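Local coordinates for protein DTDP-4-dehydrorhamnose reductase, rfbD ortholog (Clostridium acetobutylicum, PDB 1VL0) that probably reduces dTDP-6-deoxy-L-lyxo-4-hexulose to dTDP-L-rhamnose with a nicotinamide cofactor, in the biosynthesis of that activated sugar, at residues K154-R159 with K211-F216. Sequence-based numbering, arbitrary orientation.
Sequences KYYIVR and KNYGTF
Tyr213 reaches across to Lys154, Tyr155 and Tyr156 just before its chain settles in as a parallel strand. Going outward from the backbone, CB lies 3.4 Å from Tyr155 O, and CD1 lies over one face of the Tyr156 ring, toward the rim. The two ring planes are inclined at 33°, and CE1 of Tyr213 closes to 3.3 Å from Tyr156 OH. At the tip, Tyr213 OH takes a hydrogen bond of 2.7 Å from Lys154 NZ. That lysine crosses the phenol end obliquely, CB near Tyr213 CE1 and CD near Tyr213 OH, then bends at the last torsion (chi4 -64°), which turns the amine back onto the hydroxyl. The same amine hydrogen-bonds Ser103 OG of the second subunit, while Tyr156 OH is hydrogen-bonded to Glu107.

Beyond this cluster four backbone hydrogen bonds join the parallel strands: Gly214 N to Tyr155 O, Ile157 N to Gly214 O, Phe216 N to Ile157 O (2.7 Å) and Arg159 N to Phe216 O. Gly214 has a positive phi (132°) in a conformation that calls for glycine, and its CA packs 3.7 Å from Tyr155 CE2. Thr215 lies beside Ile157, sets CG2 over one face of the Arg159 guanidinium, 4.0 Å from Arg159 CZ, and shares a water through OG1 with Tyr155 OH. Glu145 forms a salt bridge with Arg159, whose side chain comes within about 7 Å of the bound dinucleotide.

This pairing adds strand 214-217 to the Rossmann-like sheet beside 155-164, whose other neighbours include 107-113; helix 136-151 covers the Tyr155 and Ile157 face, and helix 197-210 the Tyr156, Val158 and Phe216 face.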
loop_
_atom_site.group_PDB
_atom_site.type_symbol
_atom_site.label_atom_id
_atom_site.label_comp_id
_atom_site.label_asym_id
_atom_site.label_seq_id
_atom_site.Cartn_x
_atom_site.Cartn_y
_atom_site.Cartn_z
ATOM N N LYS A 154 1.810 -5.643 12.003
ATOM C CA LYS A 154 2.587 -6.791 12.445
ATOM C C LYS A 154 2.326 -7.984 11.539
ATOM O O LYS A 154 1.682 -8.938 11.915
ATOM C CB LYS A 154 2.349 -7.113 13.938
ATOM C CG LYS A 154 2.908 -6.038 14.857
ATOM C CD LYS A 154 2.788 -6.379 16.392
ATOM C CE LYS A 154 3.759 -5.502 17.218
ATOM N NZ LYS A 154 5.206 -5.758 16.920
ATOM N N TYR A 155 2.854 -7.917 10.300
ATOM C CA TYR A 155 2.649 -8.949 9.334
ATOM C C TYR A 155 3.952 -9.608 8.876
ATOM O O TYR A 155 5.025 -8.998 8.854
ATOM C CB TYR A 155 1.880 -8.425 8.075
ATOM C CG TYR A 155 2.718 -7.563 7.208
ATOM C CD1 TYR A 155 2.767 -6.203 7.417
ATOM C CD2 TYR A 155 3.473 -8.098 6.169
ATOM C CE1 TYR A 155 3.565 -5.395 6.618
ATOM C CE2 TYR A 155 4.294 -7.297 5.386
ATOM C CZ TYR A 155 4.338 -5.955 5.620
ATOM O OH TYR A 155 5.131 -5.131 4.833
ATOM N N TYR A 156 3.812 -10.866 8.451
ATOM C CA TYR A 156 4.868 -11.607 7.751
ATOM C C TYR A 156 4.183 -12.272 6.558
ATOM O O TYR A 156 3.215 -12.965 6.696
ATOM C CB TYR A 156 5.496 -12.689 8.607
ATOM C CG TYR A 156 5.923 -12.322 10.016
ATOM C CD1 TYR A 156 5.017 -12.348 11.061
ATOM C CD2 TYR A 156 7.240 -12.020 10.307
ATOM C CE1 TYR A 156 5.418 -12.084 12.361
ATOM C CE2 TYR A 156 7.637 -11.733 11.593
ATOM C CZ TYR A 156 6.725 -11.799 12.614
ATOM O OH TYR A 156 7.128 -11.484 13.908
ATOM N N ILE A 157 4.660 -11.991 5.368
ATOM C CA ILE A 157 4.179 -12.710 4.171
ATOM C C ILE A 157 5.333 -13.571 3.743
ATOM O O ILE A 157 6.429 -13.058 3.533
ATOM C CB ILE A 157 3.732 -11.729 3.080
ATOM C CG1 ILE A 157 2.402 -11.048 3.507
ATOM C CG2 ILE A 157 3.535 -12.410 1.712
ATOM C CD1 ILE A 157 2.160 -9.800 2.791
ATOM N N VAL A 158 5.091 -14.877 3.657
ATOM C CA VAL A 158 6.127 -15.842 3.287
ATOM C C VAL A 158 5.695 -16.602 2.023
ATOM O O VAL A 158 4.732 -17.396 2.068
ATOM C CB VAL A 158 6.430 -16.821 4.423
ATOM C CG1 VAL A 158 7.601 -17.765 4.032
ATOM C CG2 VAL A 158 6.774 -16.048 5.758
ATOM N N ARG A 159 6.306 -16.250 0.889
ATOM C CA ARG A 159 5.994 -16.859 -0.397
ATOM C C ARG A 159 6.772 -18.133 -0.561
ATOM O O ARG A 159 7.984 -18.157 -0.400
ATOM C CB ARG A 159 6.313 -15.919 -1.574
ATOM C CG ARG A 159 5.637 -14.584 -1.502
ATOM C CD ARG A 159 5.743 -13.840 -2.816
ATOM N NE ARG A 159 5.082 -12.531 -2.767
ATOM C CZ ARG A 159 5.590 -11.371 -3.140
ATOM N NH1 ARG A 159 6.820 -11.269 -3.618
ATOM N NH2 ARG A 159 4.828 -10.289 -3.021
ATOM N N LYS A 211 10.879 -11.194 15.359
ATOM C CA LYS A 211 9.993 -10.088 14.920
ATOM C C LYS A 211 10.504 -9.374 13.662
ATOM O O LYS A 211 10.542 -8.150 13.581
ATOM C CB LYS A 211 9.736 -9.153 16.082
ATOM C CG LYS A 211 8.893 -9.855 17.149
ATOM C CD LYS A 211 8.253 -8.870 18.083
ATOM C CE LYS A 211 7.706 -9.532 19.345
ATOM N NZ LYS A 211 6.650 -10.523 19.083
ATOM N N ASN A 212 10.894 -10.203 12.687
ATOM C CA ASN A 212 11.506 -9.779 11.422
ATOM C C ASN A 212 10.355 -9.686 10.429
ATOM O O ASN A 212 10.107 -10.565 9.658
ATOM C CB ASN A 212 12.544 -10.803 11.019
ATOM C CG ASN A 212 13.469 -10.320 9.886
ATOM O OD1 ASN A 212 13.413 -9.153 9.422
ATOM N ND2 ASN A 212 14.317 -11.238 9.430
ATOM N N TYR A 213 9.602 -8.590 10.527
ATOM C CA TYR A 213 8.353 -8.425 9.781
ATOM C C TYR A 213 8.647 -8.117 8.337
ATOM O O TYR A 213 9.730 -7.611 7.997
ATOM C CB TYR A 213 7.537 -7.281 10.364
ATOM C CG TYR A 213 7.066 -7.514 11.764
ATOM C CD1 TYR A 213 6.076 -8.409 12.029
ATOM C CD2 TYR A 213 7.579 -6.800 12.815
ATOM C CE1 TYR A 213 5.630 -8.613 13.361
ATOM C CE2 TYR A 213 7.113 -7.004 14.166
ATOM C CZ TYR A 213 6.152 -7.918 14.399
ATOM O OH TYR A 213 5.655 -8.157 15.696
ATOM N N GLY A 214 7.676 -8.392 7.485
ATOM C CA GLY A 214 7.809 -8.059 6.087
ATOM C C GLY A 214 7.441 -9.206 5.182
ATOM O O GLY A 214 6.813 -10.160 5.597
ATOM N N THR A 215 7.882 -9.105 3.942
ATOM C CA THR A 215 7.638 -10.101 2.948
ATOM C C THR A 215 8.909 -10.870 2.637
ATOM O O THR A 215 9.926 -10.262 2.310
ATOM C CB THR A 215 7.075 -9.421 1.681
ATOM O OG1 THR A 215 5.796 -8.824 1.998
ATOM C CG2 THR A 215 6.796 -10.420 0.555
ATOM N N PHE A 216 8.818 -12.201 2.715
ATOM C CA PHE A 216 9.957 -13.092 2.484
ATOM C C PHE A 216 9.623 -14.134 1.434
ATOM O O PHE A 216 8.575 -14.717 1.489
ATOM C CB PHE A 216 10.340 -13.841 3.762
ATOM C CG PHE A 216 10.749 -12.921 4.886
ATOM C CD1 PHE A 216 9.785 -12.296 5.668
ATOM C CD2 PHE A 216 12.088 -12.614 5.098
ATOM C CE1 PHE A 216 10.181 -11.380 6.760
ATOM C CE2 PHE A 216 12.461 -11.725 6.140
ATOM C CZ PHE A 216 11.514 -11.105 6.921
HETATM O O HOH W 1 4.330 -8.450 18.589
HETATM O O HOH W 2 6.511 -6.241 2.707
#